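PDB 4PMH: pectinesterase from Sitophilus oryzae, which catalyses hydrolysis of the methyl esters of pectin, releasing methanol, and probably plays an important role in digesting plant cell walls. Local coordinates for residues A[78-83]-A[150-155]; A[105-110]-A[142-147]. All blocks are in the same frame, centred on the assembly; numbering follows the deposited sequence.

Interaction 1 of 2, residues A[78-83]-A[150-155]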
ATOM      1  N   GLU A  78     -10.513   2.379 -16.250  1.00 15.95           N
ATOM      2  CA  GLU A  78     -10.356   3.790 -15.998  1.00 16.51           C
ATOM      3  C   GLU A  78      -9.545   4.019 -14.749  1.00 14.84           C
ATOM      4  O   GLU A  78      -9.342   3.104 -13.974  1.00 14.34           O
ATOM      5  CB  GLU A  78     -11.730   4.469 -15.833  1.00 18.95           C
ATOM      6  CG  GLU A  78     -12.809   3.614 -15.206  1.00 20.90           C
ATOM      7  CD  GLU A  78     -14.226   4.134 -15.514  1.00 21.49           C
ATOM      8  OE1 GLU A  78     -14.659   5.077 -14.842  1.00 21.81           O
ATOM      9  OE2 GLU A  78     -14.921   3.591 -16.398  1.00 21.40           O
ATOM     10  N   VAL A  79      -9.060   5.241 -14.595  1.00 13.70           N
ATOM     11  CA  VAL A  79      -8.522   5.700 -13.320  1.00 13.57           C
ATOM     12  C   VAL A  79      -9.612   6.326 -12.462  1.00 13.17           C
ATOM     13  O   VAL A  79     -10.687   6.699 -12.961  1.00 14.34           O
ATOM     14  CB  VAL A  79      -7.396   6.729 -13.490  1.00 13.39           C
ATOM     15  CG1 VAL A  79      -6.182   6.085 -14.136  1.00 14.07           C
ATOM     16  CG2 VAL A  79      -7.859   7.955 -14.263  1.00 13.90           C
ATOM     17  N   VAL A  80      -9.315   6.448 -11.174  1.00 12.73           N
ATOM     18  CA  VAL A  80     -10.142   7.195 -10.215  1.00 12.19           C
ATOM     19  C   VAL A  80      -9.207   8.087  -9.416  1.00 12.22           C
ATOM     20  O   VAL A  80      -8.307   7.588  -8.730  1.00 11.28           O
ATOM     21  CB  VAL A  80     -10.892   6.244  -9.267  1.00 11.91           C
ATOM     22  CG1 VAL A  80     -11.799   7.023  -8.320  1.00 12.08           C
ATOM     23  CG2 VAL A  80     -11.682   5.219 -10.059  1.00 11.75           C
ATOM     24  N   TYR A  81      -9.384   9.401  -9.551  1.00 11.98           N
ATOM     25  CA  TYR A  81      -8.520  10.383  -8.924  1.00 12.36           C
ATOM     26  C   TYR A  81      -9.359  11.133  -7.908  1.00 12.52           C
ATOM     27  O   TYR A  81     -10.387  11.726  -8.263  1.00 12.41           O
ATOM     28  CB  TYR A  81      -7.959  11.389  -9.931  1.00 12.38           C
ATOM     29  CG  TYR A  81      -6.879  10.895 -10.885  1.00 13.09           C
ATOM     30  CD1 TYR A  81      -6.340   9.624 -10.795  1.00 13.42           C
ATOM     31  CD2 TYR A  81      -6.376  11.741 -11.874  1.00 13.82           C
ATOM     32  CE1 TYR A  81      -5.364   9.200 -11.677  1.00 14.01           C
ATOM     33  CE2 TYR A  81      -5.376  11.334 -12.749  1.00 13.78           C
ATOM     34  CZ  TYR A  81      -4.882  10.062 -12.648  1.00 14.32           C
ATOM     35  OH  TYR A  81      -3.908   9.635 -13.528  1.00 15.77           O
ATOM     36  N   ILE A  82      -8.924  11.087  -6.652  1.00 13.47           N
ATOM     37  CA  ILE A  82      -9.542  11.892  -5.586  1.00 14.18           C
ATOM     38  C   ILE A  82      -8.583  13.010  -5.221  1.00 14.52           C
ATOM     39  O   ILE A  82      -7.629  12.779  -4.493  1.00 14.77           O
ATOM     40  CB  ILE A  82      -9.868  11.103  -4.293  1.00 14.72           C
ATOM     41  CG1 ILE A  82     -10.443   9.713  -4.576  1.00 15.93           C
ATOM     42  CG2 ILE A  82     -10.762  11.949  -3.391  1.00 14.61           C
ATOM     43  CD1 ILE A  82     -11.874   9.647  -5.043  1.00 16.59           C
ATOM     44  N   PRO A  83      -8.815  14.231  -5.738  1.00 15.29           N
ATOM     45  CA  PRO A  83      -7.987  15.370  -5.370  1.00 15.93           C
ATOM     46  C   PRO A  83      -8.304  15.846  -3.952  1.00 16.02           C
ATOM     47  O   PRO A  83      -9.334  15.488  -3.400  1.00 14.80           O
ATOM     48  CB  PRO A  83      -8.383  16.428  -6.398  1.00 15.81           C
ATOM     49  CG  PRO A  83      -9.816  16.138  -6.656  1.00 16.02           C
ATOM     50  CD  PRO A  83      -9.946  14.641  -6.584  1.00 16.22           C
ATOM     51  N   THR A 150      -0.600   5.141 -11.186  1.00 12.00           N
ATOM     52  CA  THR A 150      -1.614   4.754 -10.199  1.00 11.77           C
ATOM     53  C   THR A 150      -2.993   4.681 -10.804  1.00 11.55           C
ATOM     54  O   THR A 150      -3.432   5.632 -11.448  1.00 10.99           O
ATOM     55  CB  THR A 150      -1.657   5.721  -8.997  1.00 11.79           C
ATOM     56  OG1 THR A 150      -0.407   5.699  -8.302  1.00 11.59           O
ATOM     57  CG2 THR A 150      -2.764   5.320  -8.021  1.00 11.90           C
ATOM     58  N   VAL A 151      -3.677   3.563 -10.582  1.00 11.43           N
ATOM     59  CA  VAL A 151      -5.061   3.387 -11.062  1.00 11.97           C
ATOM     60  C   VAL A 151      -6.095   4.135 -10.190  1.00 11.59           C
ATOM     61  O   VAL A 151      -6.941   4.854 -10.713  1.00 11.58           O
ATOM     62  CB  VAL A 151      -5.410   1.885 -11.223  1.00 12.13           C
ATOM     63  CG1 VAL A 151      -6.886   1.670 -11.511  1.00 12.60           C
ATOM     64  CG2 VAL A 151      -4.537   1.270 -12.306  1.00 12.74           C
ATOM     65  N   PHE A 152      -5.982   4.001  -8.874  1.00 11.55           N
ATOM     66  CA  PHE A 152      -6.844   4.695  -7.908  1.00 11.53           C
ATOM     67  C   PHE A 152      -5.942   5.549  -6.986  1.00 11.66           C
ATOM     68  O   PHE A 152      -5.165   5.017  -6.191  1.00 11.02           O
ATOM     69  CB  PHE A 152      -7.599   3.628  -7.119  1.00 11.54           C
ATOM     70  CG  PHE A 152      -8.885   4.079  -6.476  1.00 11.67           C
ATOM     71  CD1 PHE A 152      -8.890   5.030  -5.459  1.00 11.91           C
ATOM     72  CD2 PHE A 152     -10.084   3.448  -6.798  1.00 11.62           C
ATOM     73  CE1 PHE A 152     -10.081   5.397  -4.839  1.00 11.82           C
ATOM     74  CE2 PHE A 152     -11.272   3.795  -6.173  1.00 12.12           C
ATOM     75  CZ  PHE A 152     -11.266   4.774  -5.181  1.00 12.21           C
ATOM     76  N   TRP A 153      -6.057   6.878  -7.095  1.00 12.47           N
ATOM     77  CA  TRP A 153      -5.110   7.820  -6.505  1.00 12.92           C
ATOM     78  C   TRP A 153      -5.843   8.730  -5.506  1.00 12.88           C
ATOM     79  O   TRP A 153      -6.667   9.539  -5.898  1.00 12.37           O
ATOM     80  CB  TRP A 153      -4.483   8.662  -7.616  1.00 14.00           C
ATOM     81  CG  TRP A 153      -3.258   9.458  -7.225  1.00 15.87           C
ATOM     82  CD1 TRP A 153      -2.852   9.814  -5.964  1.00 16.38           C
ATOM     83  CD2 TRP A 153      -2.306  10.033  -8.124  1.00 17.35           C
ATOM     84  NE1 TRP A 153      -1.696  10.553  -6.025  1.00 16.60           N
ATOM     85  CE2 TRP A 153      -1.344  10.705  -7.344  1.00 17.54           C
ATOM     86  CE3 TRP A 153      -2.163  10.023  -9.518  1.00 19.19           C
ATOM     87  CZ2 TRP A 153      -0.251  11.351  -7.907  1.00 19.69           C
ATOM     88  CZ3 TRP A 153      -1.085  10.680 -10.082  1.00 19.62           C
ATOM     89  CH2 TRP A 153      -0.135  11.331  -9.280  1.00 20.05           C
ATOM     90  N   VAL A 154      -5.547   8.573  -4.219  1.00 13.09           N
ATOM     91  CA  VAL A 154      -6.268   9.289  -3.166  1.00 13.68           C
ATOM     92  C   VAL A 154      -5.359  10.359  -2.574  1.00 14.06           C
ATOM     93  O   VAL A 154      -4.367  10.031  -1.925  1.00 13.46           O
ATOM     94  CB  VAL A 154      -6.705   8.337  -2.040  1.00 13.78           C
ATOM     95  CG1 VAL A 154      -7.494   9.089  -0.974  1.00 14.48           C
ATOM     96  CG2 VAL A 154      -7.514   7.185  -2.593  1.00 13.94           C
ATOM     97  N   LYS A 155      -5.712  11.624  -2.814  1.00 15.28           N
ATOM     98  CA  LYS A 155      -5.056  12.791  -2.234  1.00 16.58           C
ATOM     99  C   LYS A 155      -5.963  13.577  -1.291  1.00 16.75           C
ATOM    100  O   LYS A 155      -5.677  14.730  -1.025  1.00 18.24           O
ATOM    101  CB  LYS A 155      -4.587  13.737  -3.353  1.00 18.17           C
ATOM    102  CG  LYS A 155      -3.451  13.165  -4.175  1.00 20.43           C
ATOM    103  CD  LYS A 155      -3.063  14.064  -5.345  1.00 22.34           C
ATOM    104  CE  LYS A 155      -2.016  15.105  -4.966  1.00 25.32           C
ATOM    105  NZ  LYS A 155      -0.643  14.540  -4.866  1.00 26.44           N
TER
HETATM  106  O   HOH W   1      -2.451   7.633 -12.516  1.00 18.59           O
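Strands 80-82 and 152-154 pair in parallel, Val80 beside Phe152, in one sheet of the right-handed parallel beta-helix of pectin methylesterases. Four backbone hydrogen bonds join the segments. Val80 N donates to Val151 O, and Val80 O accepts from Trp153 N. Ile82 repeats this with Trp153 O and Lys155 N. Val80, Ile82, Phe152 and Val154 share one face of the sheet. The Phe152 ring lies alongside Val80, with CG anti to the backbone N (chi1 -157°). Val80 CB sits over the ring face as a CH-pi contact, 4.0 Å from its centroid, and Val80 CG1 comes within 3.9 Å of Phe152 CZ. Helix 51-61 covers Val80 and Ile82, while Ile103 packs on Phe152. An alanine at Phe152 would probably open a gap between Val80 and Ile103 and cost Val80 its CH-pi partner. Tyr81 and Trp153 occupy the other face as a T-shaped pair. The Trp153 edge points at the Tyr81 ring, planes at 82°, with Trp153 CE3 3.9 Å from Tyr81 CE1. Tyr81 OH bonds to Tyr116 OH and also donates to a water, which donates in turn to Thr150 O.

Interaction 2 of 2, residues A[105-110]-A[142-147]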
ATOM      1  N   LEU A 105      -6.483  -1.419 -15.113  1.00 14.47           N
ATOM      2  CA  LEU A 105      -5.760  -0.973 -16.306  1.00 15.27           C
ATOM      3  C   LEU A 105      -4.408  -1.661 -16.349  1.00 15.36           C
ATOM      4  O   LEU A 105      -3.927  -2.105 -15.313  1.00 14.61           O
ATOM      5  CB  LEU A 105      -5.542   0.538 -16.258  1.00 15.59           C
ATOM      6  CG  LEU A 105      -6.726   1.452 -16.529  1.00 15.92           C
ATOM      7  CD1 LEU A 105      -6.375   2.883 -16.185  1.00 16.07           C
ATOM      8  CD2 LEU A 105      -7.154   1.343 -17.985  1.00 16.18           C
ATOM      9  N   ASN A 106      -3.831  -1.782 -17.550  1.00 15.33           N
ATOM     10  CA  ASN A 106      -2.430  -2.218 -17.747  1.00 15.93           C
ATOM     11  C   ASN A 106      -1.656  -0.938 -18.039  1.00 16.26           C
ATOM     12  O   ASN A 106      -1.604  -0.471 -19.180  1.00 14.82           O
ATOM     13  CB  ASN A 106      -2.325  -3.201 -18.929  1.00 16.89           C
ATOM     14  CG  ASN A 106      -0.906  -3.735 -19.165  1.00 17.76           C
ATOM     15  OD1 ASN A 106       0.095  -3.172 -18.723  1.00 15.96           O
ATOM     16  ND2 ASN A 106      -0.827  -4.823 -19.930  1.00 19.67           N
ATOM     17  N   MET A 107      -1.088  -0.347 -16.994  1.00 16.37           N
ATOM     18  CA  MET A 107      -0.534   0.995 -17.091  1.00 16.15           C
ATOM     19  C   MET A 107       0.682   1.110 -16.201  1.00 16.03           C
ATOM     20  O   MET A 107       0.594   1.630 -15.078  1.00 16.39           O
ATOM     21  CB  MET A 107      -1.585   2.042 -16.703  1.00 16.68           C
ATOM     22  CG  MET A 107      -1.173   3.475 -17.054  1.00 17.16           C
ATOM     23  SD  MET A 107      -2.526   4.665 -16.906  1.00 18.30           S
ATOM     24  CE  MET A 107      -2.632   4.871 -15.133  1.00 17.94           C
ATOM     25  N   PRO A 108       1.831   0.621 -16.691  1.00 15.79           N
ATOM     26  CA  PRO A 108       3.069   0.739 -15.919  1.00 15.54           C
ATOM     27  C   PRO A 108       3.643   2.160 -15.857  1.00 14.66           C
ATOM     28  O   PRO A 108       3.212   3.052 -16.593  1.00 13.58           O
ATOM     29  CB  PRO A 108       4.035  -0.193 -16.669  1.00 16.09           C
ATOM     30  CG  PRO A 108       3.570  -0.136 -18.098  1.00 15.86           C
ATOM     31  CD  PRO A 108       2.053  -0.028 -18.002  1.00 16.13           C
ATOM     32  N   ALA A 109       4.617   2.351 -14.972  1.00 14.59           N
ATOM     33  CA  ALA A 109       5.373   3.614 -14.901  1.00 14.83           C
ATOM     34  C   ALA A 109       6.010   3.953 -16.251  1.00 15.30           C
ATOM     35  O   ALA A 109       6.238   5.130 -16.557  1.00 14.67           O
ATOM     36  CB  ALA A 109       6.459   3.530 -13.853  1.00 14.66           C
ATOM     37  N   GLN A 110       6.292   2.917 -17.037  1.00 15.91           N
ATOM     38  CA  GLN A 110       6.994   3.069 -18.313  1.00 17.09           C
ATOM     39  C   GLN A 110       6.074   3.557 -19.431  1.00 17.70           C
ATOM     40  O   GLN A 110       6.537   3.860 -20.537  1.00 17.81           O
ATOM     41  CB  GLN A 110       7.678   1.738 -18.674  1.00 18.39           C
ATOM     42  CG  GLN A 110       8.895   1.384 -17.808  1.00 18.91           C
ATOM     43  CD  GLN A 110       8.581   1.032 -16.348  1.00 20.04           C
ATOM     44  OE1 GLN A 110       7.493   0.531 -16.007  1.00 19.21           O
ATOM     45  NE2 GLN A 110       9.560   1.261 -15.479  1.00 21.30           N
ATOM     46  N   GLY A 142       8.374  11.182 -22.119  1.00 21.81           N
ATOM     47  CA  GLY A 142       9.025   9.873 -22.160  1.00 21.64           C
ATOM     48  C   GLY A 142       8.289   8.779 -21.417  1.00 21.00           C
ATOM     49  O   GLY A 142       7.840   7.787 -22.012  1.00 21.86           O
ATOM     50  N   THR A 143       8.213   8.922 -20.099  1.00 20.09           N
ATOM     51  CA  THR A 143       7.417   8.010 -19.276  1.00 18.66           C
ATOM     52  C   THR A 143       6.676   8.815 -18.216  1.00 16.78           C
ATOM     53  O   THR A 143       7.116   9.894 -17.843  1.00 15.23           O
ATOM     54  CB  THR A 143       8.295   6.957 -18.588  1.00 19.19           C
ATOM     55  OG1 THR A 143       9.152   7.591 -17.626  1.00 18.81           O
ATOM     56  CG2 THR A 143       9.137   6.187 -19.602  1.00 20.18           C
ATOM     57  N   ILE A 144       5.550   8.287 -17.741  1.00 15.50           N
ATOM     58  CA  ILE A 144       4.764   8.978 -16.729  1.00 15.41           C
ATOM     59  C   ILE A 144       5.319   8.758 -15.314  1.00 16.12           C
ATOM     60  O   ILE A 144       5.142   9.614 -14.423  1.00 16.87           O
ATOM     61  CB  ILE A 144       3.265   8.580 -16.788  1.00 15.37           C
ATOM     62  CG1 ILE A 144       3.077   7.094 -16.477  1.00 15.31           C
ATOM     63  CG2 ILE A 144       2.689   8.964 -18.146  1.00 15.66           C
ATOM     64  CD1 ILE A 144       1.647   6.601 -16.560  1.00 15.87           C
ATOM     65  N   GLY A 145       5.985   7.614 -15.113  1.00 15.49           N
ATOM     66  CA  GLY A 145       6.627   7.288 -13.844  1.00 15.79           C
ATOM     67  C   GLY A 145       5.709   6.657 -12.807  1.00 15.27           C
ATOM     68  O   GLY A 145       4.492   6.466 -13.037  1.00 15.44           O
ATOM     69  N   THR A 146       6.294   6.322 -11.666  1.00 15.05           N
ATOM     70  CA  THR A 146       5.643   5.442 -10.689  1.00 15.59           C
ATOM     71  C   THR A 146       4.362   6.029 -10.076  1.00 15.24           C
ATOM     72  O   THR A 146       3.307   5.369 -10.079  1.00 15.05           O
ATOM     73  CB  THR A 146       6.643   4.979  -9.610  1.00 16.26           C
ATOM     74  OG1 THR A 146       7.729   4.286 -10.251  1.00 16.05           O
ATOM     75  CG2 THR A 146       5.985   4.033  -8.607  1.00 16.49           C
ATOM     76  N   SER A 147       4.429   7.256  -9.585  1.00 15.91           N
ATOM     77  CA  SER A 147       3.220   7.906  -9.073  1.00 17.30           C
ATOM     78  C   SER A 147       2.114   7.980 -10.133  1.00 16.05           C
ATOM     79  O   SER A 147       0.970   7.744  -9.815  1.00 15.21           O
ATOM     80  CB  SER A 147       3.507   9.322  -8.557  1.00 19.10           C
ATOM     81  OG  SER A 147       4.558   9.320  -7.631  1.00 23.20           O
TER
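Ala109 and Gly145 meet at the middle of this contact. Ala109 CB presses on the backbone at Gly145 and Thr146 and lies 3.4 Å from Gly145 C. Gly145 has phi 85°, a backbone shape that glycine takes easily. Gly145 N donates to Ala109 O at 2.9 Å with an angle of 152° at the hydrogen. The donor lies in the carbonyl plane, on a lone pair.

Three side chains of 142-147 are set round Ala109. Thr143 points toward the 105-110 segment. Thr143 CB is 3.4 Å from Ala109 O, and the Thr143 CG2 methyl touches Gln110 O at 3.6 Å. Ile144 comes to the same Ala109 carbonyl with its CG1 branch. CG1 stands between the backbone N and the carbonyl carbon (chi1 63°), and Ile144 CG1 reaches to 3.7 Å from Ala109 O. The chain then extends to Ile144 CD1, which lies 4.2 Å from Met107 CG. CD1 also touches Pro108 O. Ala109 O is thus lined by carbon from Thr143 and Ile144 while Gly145 N grips it. Thr146 points away, yet Thr146 OG1 still lies 3.9 Å from Ala109 CB.

The contact borders the probable active site. Gln110 NE2 bonds to Gln177 OE1, and Gln177 probably binds substrate, as in related enzymes. The side chain of Thr146 is near that of Asp200, the probable proton donor.

The 105-110 segment leaves strand 101-105 and leads to helix 113-120. The 142-147 segment runs into helix 145-148. Tyr116 of helix 113-120 packs on both Met107 and Ile144, and Leu119 of that helix also touches Met107.

In the fold
Interaction 2 falls within the stretch of chain that interaction 1 brackets. The chain passes through 78-83, then 105-110, then 142-147, then 150-155. The centres of the two contacts are 14 Å apart. Helix 145-148 leads directly into strand 152-154, and Thr150 OG1 bonds to Ser147 O. Strand 101-105 belongs to a different sheet from strands 80-82 and 152-154. Its last residue, Leu105, packs on Val79 and Val151. Met107 CE also touches Thr150 O. Interaction 1 thus lies in the buried beta-helix, while interaction 2 joins the segment that leaves it to the one that returns, beside the presumed catalytic and substrate-binding residues Asp200 and Gln177.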